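Local atomic coordinates of acetyl-CoA acetyltransferase A (Ascaris suum, PDB entry 6BJA), a protein that probably catalyses acetyl transfer between acetyl-CoA molecules as a member of the thiolase family, and binds coenzyme A. Residues Ile38-Glu43 / Val118-Glu123; Lys42-Arg47 / Ala260-Leu265. All coordinates share one frame; numbering follows the deposited sequence.

Contact 1 (Ile38-Glu43 / Val118-Glu123); sequences IVVTKE and VALGSE
The hydroxyl oxygen of Thr41 is hydrogen-bonded to the carbonyl oxygen of Gly37, one turn earlier in the same helix, and both methyls of Leu120 pack against it. Thr41 OG1 stands 3.5 Å from Leu120 CD2 and 3.7 Å from Leu120 CD1, with the two side chains crossing at about a right angle. The bond to Gly37 follows from the first torsion of Thr41 (chi1 -63°), which sets OG1 beside the backbone nitrogen. Threonine suits this buried spot because the helix itself satisfies its polar branch, while its methyl stays available for the strand: Thr41 CG2 meets Val118 CG1 at 4.3 Å. One residue earlier, Val40 CG2 touches Leu120 CD1, also at 4.3 Å, so one end of Leu120 lies against both neighbouring helix residues. Val118 and Leu120, two apart on the strand, present branched side chains on one face of the sheet. With helix 38-43 and strand 118-123 running nearly antiparallel, at 157°, and their axes 9.1 Å apart, this is the packing of helix 33-48 on the mixed sheet of the thiolase fold.

Contact 2 (Lys42-Arg47 / Ala260-Leu265); sequences KEAIKR and AAACVL
Val264 is turned so that its CG1 lies anti to the backbone nitrogen (chi1 170°) and its CG2 anti to the carbonyl carbon, and this second methyl is the one pressed on the helix at Ala44. Val264 CG2 sits 3.6 Å from Ala44 O and 4.0 Å from Ala44 CB, and it also comes within 4.1 Å of Ile45 N, so a single methyl packs on the peptide between Ala44 and Ile45 as well as on the Ala44 side chain. The buried carbonyl oxygen has a polar partner as well: the hydroxyl of Ser15, on the adjoining strand 11-23, is hydrogen-bonded to Ala44 O.

Ala44 CB points at the sheet and has a second neighbour there, Ala262 CB, 4.0 Å away. With alanine on both sides the backbones can draw close, and Ala44 CA and Cys263 CA are 6.0 Å apart. Here helix 33-48, whose other face carries the exposed Lys46, lies along strand 257-267 of the thiolase sheet, whose alternating side chains bring Ala262 and Val264 to the helix while Cys263 points the other way. The short axes run at 34°, 7.6 Å apart at their closest.

At the flank of the helix, Glu43 and Arg47, one turn apart, lead their charged ends away from the strand and form a salt bridge in which Arg47 NE gives Glu43 OE2 a nearly straight hydrogen bond of 2.8 Å (167°). The oxygen lies close to the guanidinium plane and accepts through its anti lone pair, while Arg47 NH2 adds a weak bond to the same oxygen. The long aliphatic stem of arginine lets its charge reach back over one turn to the glutamate.

Helix 33-48 supplies one side of both contacts: contact 1 uses residues 38-43, contact 2 residues 42-47, and Lys42 and Glu43 belong to both. Their centres lie 6 Å apart. The strands they meet, 116-124 and 257-267, come later in the chain, separated by more than 130 residues, yet are antiparallel neighbours in the sheet, joined by probable backbone hydrogen bonds such as Cys263 N to Ala119 O and Gly121 N to Ala261 O, both 2.9 Å. The helix therefore spans the seam between two strands distant in sequence. Both contacts are buried in the N-terminal thiolase family region and lie away from the catalytic and coenzyme A sites.

Contact 1 (Ile38-Glu43 / Val118-Glu123)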
ATOM      1  N   ILE A  38      29.613  -3.143   0.940  1.00 16.52           N
ATOM      2  CA  ILE A  38      30.576  -4.184   0.621  1.00 17.79           C
ATOM      3  C   ILE A  38      31.660  -3.647  -0.330  1.00 17.00           C
ATOM      4  O   ILE A  38      32.855  -3.938  -0.156  1.00 16.68           O
ATOM      5  CB  ILE A  38      29.876  -5.407   0.001  1.00 16.22           C
ATOM      6  CG1 ILE A  38      28.965  -6.072   1.021  1.00 16.73           C
ATOM      7  CG2 ILE A  38      30.905  -6.433  -0.551  1.00 18.39           C
ATOM      8  CD1 ILE A  38      27.898  -6.958   0.401  1.00 17.02           C
ATOM      9  N   VAL A  39      31.268  -2.845  -1.319  1.00 16.86           N
ATOM     10  CA  VAL A  39      32.255  -2.293  -2.247  1.00 16.26           C
ATOM     11  C   VAL A  39      33.319  -1.550  -1.479  1.00 17.21           C
ATOM     12  O   VAL A  39      34.508  -1.804  -1.686  1.00 17.87           O
ATOM     13  CB  VAL A  39      31.608  -1.363  -3.284  1.00 18.18           C
ATOM     14  CG1 VAL A  39      32.658  -0.596  -4.110  1.00 21.25           C
ATOM     15  CG2 VAL A  39      30.717  -2.153  -4.199  1.00 19.13           C
ATOM     16  N   VAL A  40      32.919  -0.618  -0.601  1.00 16.93           N
ATOM     17  CA  VAL A  40      33.931   0.213   0.037  1.00 14.98           C
ATOM     18  C   VAL A  40      34.665  -0.524   1.158  1.00 17.14           C
ATOM     19  O   VAL A  40      35.837  -0.248   1.415  1.00 16.33           O
ATOM     20  CB  VAL A  40      33.364   1.546   0.558  1.00 15.82           C
ATOM     21  CG1 VAL A  40      32.969   2.420  -0.614  1.00 17.40           C
ATOM     22  CG2 VAL A  40      32.180   1.339   1.510  1.00 16.36           C
ATOM     23  N   THR A  41      34.009  -1.490   1.801  1.00 15.75           N
ATOM     24  CA  THR A  41      34.682  -2.248   2.833  1.00 15.52           C
ATOM     25  C   THR A  41      35.778  -3.112   2.219  1.00 16.24           C
ATOM     26  O   THR A  41      36.899  -3.121   2.705  1.00 16.23           O
ATOM     27  CB  THR A  41      33.678  -3.117   3.618  1.00 15.91           C
ATOM     28  OG1 THR A  41      32.742  -2.245   4.270  1.00 15.26           O
ATOM     29  CG2 THR A  41      34.360  -3.966   4.679  1.00 16.69           C
ATOM     30  N   LYS A  42      35.446  -3.828   1.159  1.00 15.94           N
ATOM     31  CA  LYS A  42      36.449  -4.648   0.483  1.00 17.54           C
ATOM     32  C   LYS A  42      37.602  -3.785  -0.014  1.00 17.15           C
ATOM     33  O   LYS A  42      38.763  -4.170   0.151  1.00 17.94           O
ATOM     34  CB  LYS A  42      35.824  -5.427  -0.666  1.00 16.71           C
ATOM     35  CG  LYS A  42      34.958  -6.599  -0.223  1.00 19.07           C
ATOM     36  CD  LYS A  42      34.406  -7.309  -1.450  1.00 24.07           C
ATOM     37  CE  LYS A  42      34.410  -8.806  -1.272  1.00 36.17           C
ATOM     38  NZ  LYS A  42      34.002  -9.492  -2.538  1.00 39.50           N
ATOM     39  N   GLU A  43      37.317  -2.609  -0.586  1.00 15.89           N
ATOM     40  CA  GLU A  43      38.435  -1.852  -1.160  1.00 15.72           C
ATOM     41  C   GLU A  43      39.251  -1.199  -0.044  1.00 16.65           C
ATOM     42  O   GLU A  43      40.459  -1.096  -0.136  1.00 16.84           O
ATOM     43  CB  GLU A  43      37.952  -0.807  -2.170  1.00 19.74           C
ATOM     44  CG  GLU A  43      39.104  -0.115  -2.893  1.00 31.78           C
ATOM     45  CD  GLU A  43      39.801  -0.997  -3.918  1.00 29.61           C
ATOM     46  OE1 GLU A  43      39.171  -1.997  -4.390  1.00 24.21           O
ATOM     47  OE2 GLU A  43      40.985  -0.672  -4.264  1.00 27.98           O
ATOM     48  N   VAL A 118      37.080  -1.514  10.880  1.00 16.66           N
ATOM     49  CA  VAL A 118      36.633  -0.770   9.713  1.00 16.09           C
ATOM     50  C   VAL A 118      35.384   0.030  10.095  1.00 17.17           C
ATOM     51  O   VAL A 118      34.445  -0.498  10.709  1.00 16.78           O
ATOM     52  CB  VAL A 118      36.380  -1.696   8.489  1.00 17.15           C
ATOM     53  CG1 VAL A 118      35.211  -2.664   8.680  1.00 20.47           C
ATOM     54  CG2 VAL A 118      36.197  -0.818   7.226  1.00 17.99           C
ATOM     55  N   ALA A 119      35.425   1.328   9.789  1.00 16.74           N
ATOM     56  CA  ALA A 119      34.331   2.243  10.067  1.00 14.47           C
ATOM     57  C   ALA A 119      33.862   2.816   8.738  1.00 15.27           C
ATOM     58  O   ALA A 119      34.676   3.290   7.938  1.00 16.05           O
ATOM     59  CB  ALA A 119      34.793   3.331  10.994  1.00 16.70           C
ATOM     60  N   LEU A 120      32.562   2.782   8.488  1.00 14.09           N
ATOM     61  CA  LEU A 120      32.036   3.229   7.218  1.00 14.25           C
ATOM     62  C   LEU A 120      30.616   3.759   7.326  1.00 14.66           C
ATOM     63  O   LEU A 120      29.968   3.667   8.369  1.00 14.26           O
ATOM     64  CB  LEU A 120      32.086   2.069   6.211  1.00 14.73           C
ATOM     65  CG  LEU A 120      31.226   0.856   6.529  1.00 14.79           C
ATOM     66  CD1 LEU A 120      30.443   0.426   5.323  1.00 16.30           C
ATOM     67  CD2 LEU A 120      32.079  -0.266   7.089  1.00 16.49           C
ATOM     68  N   GLY A 121      30.130   4.264   6.201  1.00 14.85           N
ATOM     69  CA  GLY A 121      28.747   4.659   6.069  1.00 17.07           C
ATOM     70  C   GLY A 121      28.277   4.278   4.686  1.00 15.48           C
ATOM     71  O   GLY A 121      29.061   4.270   3.736  1.00 14.88           O
ATOM     72  N   SER A 122      26.992   3.962   4.589  1.00 14.21           N
ATOM     73  CA  SER A 122      26.363   3.601   3.333  1.00 14.42           C
ATOM     74  C   SER A 122      24.913   4.011   3.348  1.00 17.61           C
ATOM     75  O   SER A 122      24.208   3.798   4.334  1.00 18.04           O
ATOM     76  CB  SER A 122      26.437   2.101   3.073  1.00 15.83           C
ATOM     77  OG  SER A 122      25.998   1.821   1.745  1.00 17.22           O
ATOM     78  N   GLU A 123      24.456   4.586   2.247  1.00 15.26           N
ATOM     79  CA  GLU A 123      23.071   4.984   2.155  1.00 15.05           C
ATOM     80  C   GLU A 123      22.585   4.832   0.738  1.00 14.94           C
ATOM     81  O   GLU A 123      23.237   5.298  -0.205  1.00 16.81           O
ATOM     82  CB  GLU A 123      22.881   6.431   2.623  1.00 15.88           C
ATOM     83  CG  GLU A 123      21.437   6.757   2.976  1.00 15.82           C
ATOM     84  CD  GLU A 123      21.047   6.250   4.366  1.00 15.93           C
ATOM     85  OE1 GLU A 123      21.752   6.619   5.335  1.00 15.77           O
ATOM     86  OE2 GLU A 123      20.032   5.523   4.493  1.00 17.68           O
TER

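Contact 2 (Lys42-Arg47 / Ala260-Leu265)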
ATOM      1  N   LYS A  42      35.446  -3.828   1.159  1.00 15.94           N
ATOM      2  CA  LYS A  42      36.449  -4.648   0.483  1.00 17.54           C
ATOM      3  C   LYS A  42      37.602  -3.785  -0.014  1.00 17.15           C
ATOM      4  O   LYS A  42      38.763  -4.170   0.151  1.00 17.94           O
ATOM      5  CB  LYS A  42      35.824  -5.427  -0.666  1.00 16.71           C
ATOM      6  CG  LYS A  42      34.958  -6.599  -0.223  1.00 19.07           C
ATOM      7  CD  LYS A  42      34.406  -7.309  -1.450  1.00 24.07           C
ATOM      8  CE  LYS A  42      34.410  -8.806  -1.272  1.00 36.17           C
ATOM      9  NZ  LYS A  42      34.002  -9.492  -2.538  1.00 39.50           N
ATOM     10  N   GLU A  43      37.317  -2.609  -0.586  1.00 15.89           N
ATOM     11  CA  GLU A  43      38.435  -1.852  -1.160  1.00 15.72           C
ATOM     12  C   GLU A  43      39.251  -1.199  -0.044  1.00 16.65           C
ATOM     13  O   GLU A  43      40.459  -1.096  -0.136  1.00 16.84           O
ATOM     14  CB  GLU A  43      37.952  -0.807  -2.170  1.00 19.74           C
ATOM     15  CG  GLU A  43      39.104  -0.115  -2.893  1.00 31.78           C
ATOM     16  CD  GLU A  43      39.801  -0.997  -3.918  1.00 29.61           C
ATOM     17  OE1 GLU A  43      39.171  -1.997  -4.390  1.00 24.21           O
ATOM     18  OE2 GLU A  43      40.985  -0.672  -4.264  1.00 27.98           O
ATOM     19  N   ALA A  44      38.605  -0.772   1.033  1.00 15.30           N
ATOM     20  CA  ALA A  44      39.350  -0.211   2.157  1.00 15.48           C
ATOM     21  C   ALA A  44      40.300  -1.243   2.781  1.00 15.83           C
ATOM     22  O   ALA A  44      41.409  -0.904   3.185  1.00 16.92           O
ATOM     23  CB  ALA A  44      38.395   0.324   3.219  1.00 15.71           C
ATOM     24  N   ILE A  45      39.851  -2.486   2.882  1.00 15.61           N
ATOM     25  CA  ILE A  45      40.681  -3.577   3.392  1.00 15.32           C
ATOM     26  C   ILE A  45      41.864  -3.787   2.436  1.00 16.00           C
ATOM     27  O   ILE A  45      43.002  -3.833   2.887  1.00 17.74           O
ATOM     28  CB  ILE A  45      39.872  -4.851   3.553  1.00 17.23           C
ATOM     29  CG1 ILE A  45      38.872  -4.672   4.694  1.00 20.41           C
ATOM     30  CG2 ILE A  45      40.776  -6.045   3.833  1.00 18.47           C
ATOM     31  CD1 ILE A  45      37.862  -5.789   4.804  1.00 17.56           C
ATOM     32  N   LYS A  46      41.594  -3.851   1.138  1.00 17.01           N
ATOM     33  CA  LYS A  46      42.669  -4.004   0.148  1.00 15.90           C
ATOM     34  C   LYS A  46      43.737  -2.931   0.300  1.00 17.02           C
ATOM     35  O   LYS A  46      44.940  -3.219   0.295  1.00 18.66           O
ATOM     36  CB  LYS A  46      42.090  -3.976  -1.268  1.00 17.36           C
ATOM     37  CG  LYS A  46      41.282  -5.251  -1.610  1.00 18.87           C
ATOM     38  CD  LYS A  46      40.544  -5.127  -2.946  1.00 20.64           C
ATOM     39  CE  LYS A  46      39.634  -6.338  -3.212  1.00 24.13           C
ATOM     40  NZ  LYS A  46      38.882  -6.166  -4.493  1.00 24.30           N
ATOM     41  N   ARG A  47      43.314  -1.681   0.445  1.00 16.52           N
ATOM     42  CA  ARG A  47      44.288  -0.598   0.459  1.00 15.76           C
ATOM     43  C   ARG A  47      44.936  -0.422   1.843  1.00 18.09           C
ATOM     44  O   ARG A  47      45.974   0.244   1.963  1.00 21.08           O
ATOM     45  CB  ARG A  47      43.640   0.704  -0.037  1.00 17.78           C
ATOM     46  CG  ARG A  47      43.089   0.586  -1.452  1.00 18.60           C
ATOM     47  CD  ARG A  47      42.765   1.921  -2.067  1.00 18.55           C
ATOM     48  NE  ARG A  47      42.159   1.768  -3.382  1.00 19.97           N
ATOM     49  CZ  ARG A  47      41.950   2.776  -4.231  1.00 20.15           C
ATOM     50  NH1 ARG A  47      42.269   4.005  -3.889  1.00 19.75           N
ATOM     51  NH2 ARG A  47      41.409   2.556  -5.412  1.00 23.24           N
ATOM     52  N   ALA A 260      28.618   5.340  -0.579  1.00 14.44           N
ATOM     53  CA  ALA A 260      29.253   4.780   0.611  1.00 13.65           C
ATOM     54  C   ALA A 260      30.706   5.229   0.726  1.00 14.89           C
ATOM     55  O   ALA A 260      31.326   5.652  -0.247  1.00 13.88           O
ATOM     56  CB  ALA A 260      29.162   3.257   0.601  1.00 15.01           C
ATOM     57  N   ALA A 261      31.228   5.164   1.940  1.00 14.49           N
ATOM     58  CA  ALA A 261      32.603   5.563   2.211  1.00 14.81           C
ATOM     59  C   ALA A 261      33.115   4.805   3.417  1.00 15.46           C
ATOM     60  O   ALA A 261      32.354   4.558   4.349  1.00 15.61           O
ATOM     61  CB  ALA A 261      32.692   7.059   2.453  1.00 14.36           C
ATOM     62  N   ALA A 262      34.402   4.460   3.416  1.00 14.06           N
ATOM     63  CA  ALA A 262      34.972   3.605   4.459  1.00 14.54           C
ATOM     64  C   ALA A 262      36.412   3.929   4.772  1.00 17.93           C
ATOM     65  O   ALA A 262      37.182   4.296   3.868  1.00 17.21           O
ATOM     66  CB  ALA A 262      34.882   2.102   4.048  1.00 13.15           C
ATOM     67  N   CYS A 263      36.780   3.749   6.033  1.00 15.99           N
ATOM     68  CA  CYS A 263      38.172   3.834   6.471  1.00 17.90           C
ATOM     69  C   CYS A 263      38.534   2.630   7.310  1.00 18.82           C
ATOM     70  O   CYS A 263      37.731   2.182   8.132  1.00 17.60           O
ATOM     71  CB  CYS A 263      38.436   5.059   7.329  1.00 19.96           C
ATOM     72  SG  CYS A 263      38.102   6.649   6.598  1.00 21.16           S
ATOM     73  N   VAL A 264      39.749   2.116   7.135  1.00 16.51           N
ATOM     74  CA  VAL A 264      40.287   1.145   8.088  1.00 16.73           C
ATOM     75  C   VAL A 264      41.124   1.906   9.106  1.00 17.84           C
ATOM     76  O   VAL A 264      41.985   2.697   8.734  1.00 17.79           O
ATOM     77  CB  VAL A 264      41.125   0.062   7.385  1.00 17.21           C
ATOM     78  CG1 VAL A 264      41.888  -0.796   8.381  1.00 16.97           C
ATOM     79  CG2 VAL A 264      40.233  -0.796   6.553  1.00 18.89           C
ATOM     80  N   LEU A 265      40.874   1.642  10.392  1.00 17.39           N
ATOM     81  CA  LEU A 265      41.609   2.266  11.476  1.00 15.80           C
ATOM     82  C   LEU A 265      42.461   1.208  12.165  1.00 17.12           C
ATOM     83  O   LEU A 265      42.037   0.061  12.296  1.00 18.42           O
ATOM     84  CB  LEU A 265      40.652   2.907  12.491  1.00 16.37           C
ATOM     85  CG  LEU A 265      39.572   3.824  11.917  1.00 17.68           C
ATOM     86  CD1 LEU A 265      38.603   4.266  13.003  1.00 20.13           C
ATOM     87  CD2 LEU A 265      40.170   5.033  11.264  1.00 19.24           C
TER